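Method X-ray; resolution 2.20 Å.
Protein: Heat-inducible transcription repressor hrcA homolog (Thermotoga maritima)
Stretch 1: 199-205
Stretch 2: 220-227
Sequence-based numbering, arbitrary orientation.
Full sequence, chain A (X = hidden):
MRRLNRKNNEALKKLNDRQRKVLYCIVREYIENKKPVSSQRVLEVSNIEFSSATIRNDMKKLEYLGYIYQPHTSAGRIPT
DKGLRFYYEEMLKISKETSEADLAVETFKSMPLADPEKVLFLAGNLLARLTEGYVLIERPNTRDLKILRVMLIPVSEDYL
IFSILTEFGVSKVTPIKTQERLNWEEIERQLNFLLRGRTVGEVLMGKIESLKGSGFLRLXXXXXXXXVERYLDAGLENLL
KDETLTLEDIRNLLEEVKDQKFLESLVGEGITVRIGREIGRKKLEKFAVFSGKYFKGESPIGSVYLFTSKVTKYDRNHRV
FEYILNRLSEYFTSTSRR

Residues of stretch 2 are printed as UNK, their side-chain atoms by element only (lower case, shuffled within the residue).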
# COMPACT_ATOMS: atom_id res chain seq x y z
N THR A 199 35.90 9.11 4.49
CA THR A 199 34.85 8.18 4.06
C THR A 199 34.48 7.18 5.15
O THR A 199 35.21 7.00 6.10
CB THR A 199 35.25 7.45 2.76
OG1 THR A 199 36.29 6.50 3.02
CG2 THR A 199 35.87 8.42 1.75
N VAL A 200 33.31 6.56 5.01
CA VAL A 200 32.87 5.53 5.93
C VAL A 200 33.85 4.35 5.85
O VAL A 200 34.15 3.74 6.85
CB VAL A 200 31.43 5.06 5.62
CG1 VAL A 200 31.02 3.88 6.51
CG2 VAL A 200 30.45 6.22 5.81
N GLY A 201 34.35 4.08 4.65
CA GLY A 201 35.36 3.04 4.43
C GLY A 201 36.64 3.28 5.22
O GLY A 201 37.24 2.35 5.74
N GLU A 202 37.05 4.53 5.34
CA GLU A 202 38.21 4.87 6.15
C GLU A 202 37.99 4.59 7.63
O GLU A 202 38.90 4.10 8.31
CB GLU A 202 38.60 6.32 5.93
CG GLU A 202 39.25 6.55 4.58
CD GLU A 202 39.71 7.98 4.38
OE1 GLU A 202 38.97 8.91 4.80
OE2 GLU A 202 40.79 8.18 3.80
N VAL A 203 36.78 4.90 8.13
CA VAL A 203 36.41 4.61 9.52
C VAL A 203 36.40 3.08 9.79
O VAL A 203 36.92 2.62 10.80
CB VAL A 203 35.02 5.24 9.90
CG1 VAL A 203 34.66 4.91 11.35
CG2 VAL A 203 35.04 6.75 9.70
N LEU A 204 35.82 2.31 8.87
CA LEU A 204 35.71 0.85 9.02
C LEU A 204 37.08 0.17 9.04
O LEU A 204 37.28 -0.82 9.73
CB LEU A 204 34.90 0.25 7.87
CG LEU A 204 33.39 0.48 7.91
CD1 LEU A 204 32.77 0.25 6.53
CD2 LEU A 204 32.75 -0.45 8.93
N MET A 205 38.01 0.72 8.27
CA MET A 205 39.37 0.21 8.15
C MET A 205 40.24 0.56 9.37
O MET A 205 41.28 -0.05 9.59
CB MET A 205 39.99 0.77 6.87
CG MET A 205 41.08 -0.07 6.27
SD MET A 205 41.78 0.72 4.82
CE MET A 205 40.40 0.72 3.76
N UNK A 220 30.91 6.28 18.99
CA UNK A 220 30.67 6.79 17.63
C UNK A 220 31.33 5.92 16.57
O UNK A 220 30.73 5.66 15.53
c UNK A 220 29.25 9.17 19.01
c UNK A 220 31.78 8.58 16.15
c UNK A 220 31.11 8.30 17.50
c UNK A 220 29.90 9.22 17.65
N UNK A 221 32.56 5.46 16.84
CA UNK A 221 33.29 4.60 15.89
C UNK A 221 32.56 3.28 15.66
O UNK A 221 32.55 2.77 14.55
c UNK A 221 36.91 3.17 15.69
c UNK A 221 35.39 3.13 15.68
o UNK A 221 37.52 3.55 16.72
o UNK A 221 37.50 2.77 14.65
c UNK A 221 34.73 4.34 16.36
N UNK A 222 31.96 2.72 16.71
CA UNK A 222 31.19 1.47 16.56
C UNK A 222 29.85 1.67 15.84
O UNK A 222 29.37 0.76 15.17
c UNK A 222 30.98 0.78 17.91
o UNK A 222 30.15 1.55 18.77
N UNK A 223 29.25 2.86 15.97
CA UNK A 223 27.98 3.15 15.30
C UNK A 223 28.18 3.36 13.80
O UNK A 223 27.41 2.84 13.00
c UNK A 223 25.76 3.11 17.46
c UNK A 223 26.25 5.56 17.84
c UNK A 223 26.81 4.23 17.35
c UNK A 223 27.29 4.38 15.90
N UNK A 224 29.21 4.11 13.43
CA UNK A 224 29.56 4.31 12.03
C UNK A 224 30.08 3.01 11.44
O UNK A 224 29.68 2.60 10.34
c UNK A 224 30.63 5.42 11.89
c UNK A 224 31.16 5.47 10.45
c UNK A 224 30.04 6.77 12.28
c UNK A 224 31.06 7.80 12.60
N UNK A 225 30.97 2.36 12.19
CA UNK A 225 31.55 1.10 11.78
C UNK A 225 30.70 -0.10 12.15
O UNK A 225 31.23 -1.21 12.27
N UNK A 226 29.39 0.10 12.33
CA UNK A 226 28.48 -1.00 12.62
C UNK A 226 28.60 -2.03 11.50
O UNK A 226 28.65 -1.66 10.33
o UNK A 226 24.85 1.33 12.83
c UNK A 226 25.07 0.83 11.69
o UNK A 226 24.28 0.98 10.72
c UNK A 226 26.37 0.03 11.47
c UNK A 226 27.02 -0.50 12.76
N UNK A 227 28.69 -3.30 11.86
CA UNK A 227 28.66 -4.37 10.87
C UNK A 227 27.39 -4.28 10.03
O UNK A 227 26.28 -4.50 10.54
c UNK A 227 28.45 -6.86 10.52
c UNK A 227 28.75 -5.74 11.54
o UNK A 227 30.09 -5.98 11.99
O HOH W 1 38.77 4.26 12.19

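Position 220 carries four side-chain carbons, forked at the first, with one arm two carbons long. None comes within contact distance of stretch 1. This is isoleucine, Ile220, a buried residue, where an apolar, beta-branched side chain is well placed.

Position 221 has three carbons in a row, the third bearing two oxygens, one of which stops 3.9 Å from Val203 O. This is a glutamate, Glu221. Its CA-to-CB bond points sideways, but the extended chain (chi1 and chi2 both t) brings the carboxylate nearer. The oxygen facing Val203 O is OE2, too far for a direct bond, and both atoms are acceptors in any case. A water resolves this by donating to both, its O 2.8 Å from Val203 O and 3.1 Å from Glu221 OE2.

At position 222 a single carbon carries one oxygen, and the side chain makes no contact with stretch 1. This is serine. The CA-to-CB bond of Ser222 points away from stretch 1 and the residue is exposed, a setting in which a small hydroxyl side chain is easily accommodated.

Position 223 shows four carbons forked at the second, none of them in contact with stretch 1, hence leucine. Leu223 is buried, so its apolar bulk packs elsewhere in the structure.

Position 224 again has four carbons forked at the first, one arm two carbons long; the one-carbon arm lies 3.7 Å from Val203 CG1 and 4.3 Å from Val200 CG1. This is Ile224. Its CA-to-CB bond points toward stretch 1, and branching at CB places the methyl CG2 close to the backbone, within reach of both valines.

Position 225 has no side-chain atoms, and its CA comes 3.5 Å from Leu204 CD2. This is glycine. Gly225 is the first residue to leave helical phi/psi, and an ideal CB here would clash with Glu221 O, at 2.8 Å.

Position 226 has three carbons, the third carrying two oxygens; its backbone O grazes Leu204 CD2 at 4.5 Å. This is Glu226. A charged carboxylate fits this partly exposed position, whose CA-to-CB bond points away from stretch 1, and OE2 finds a hydrogen-bond partner elsewhere in the structure.

Position 227 has one carbon bearing an oxygen and a carbon, with no contact to stretch 1: a threonine. Thr227 is exposed and its CA-to-CB bond points away, where its polar hydroxyl is at home.

The contact is small, burying 270 Å² in all, and has no direct hydrogen bond across it. The helices cross at -119°, with axes 9.6 Å apart at closest approach. Val200 and Val203 meet Ile224, Leu204 rests against the bare backbone of Gly225, where the CA atoms of these two residues are 5.0 Å apart, and the water links Glu221 to Val203 O.

Stretch 2 220-227: IESLIGET
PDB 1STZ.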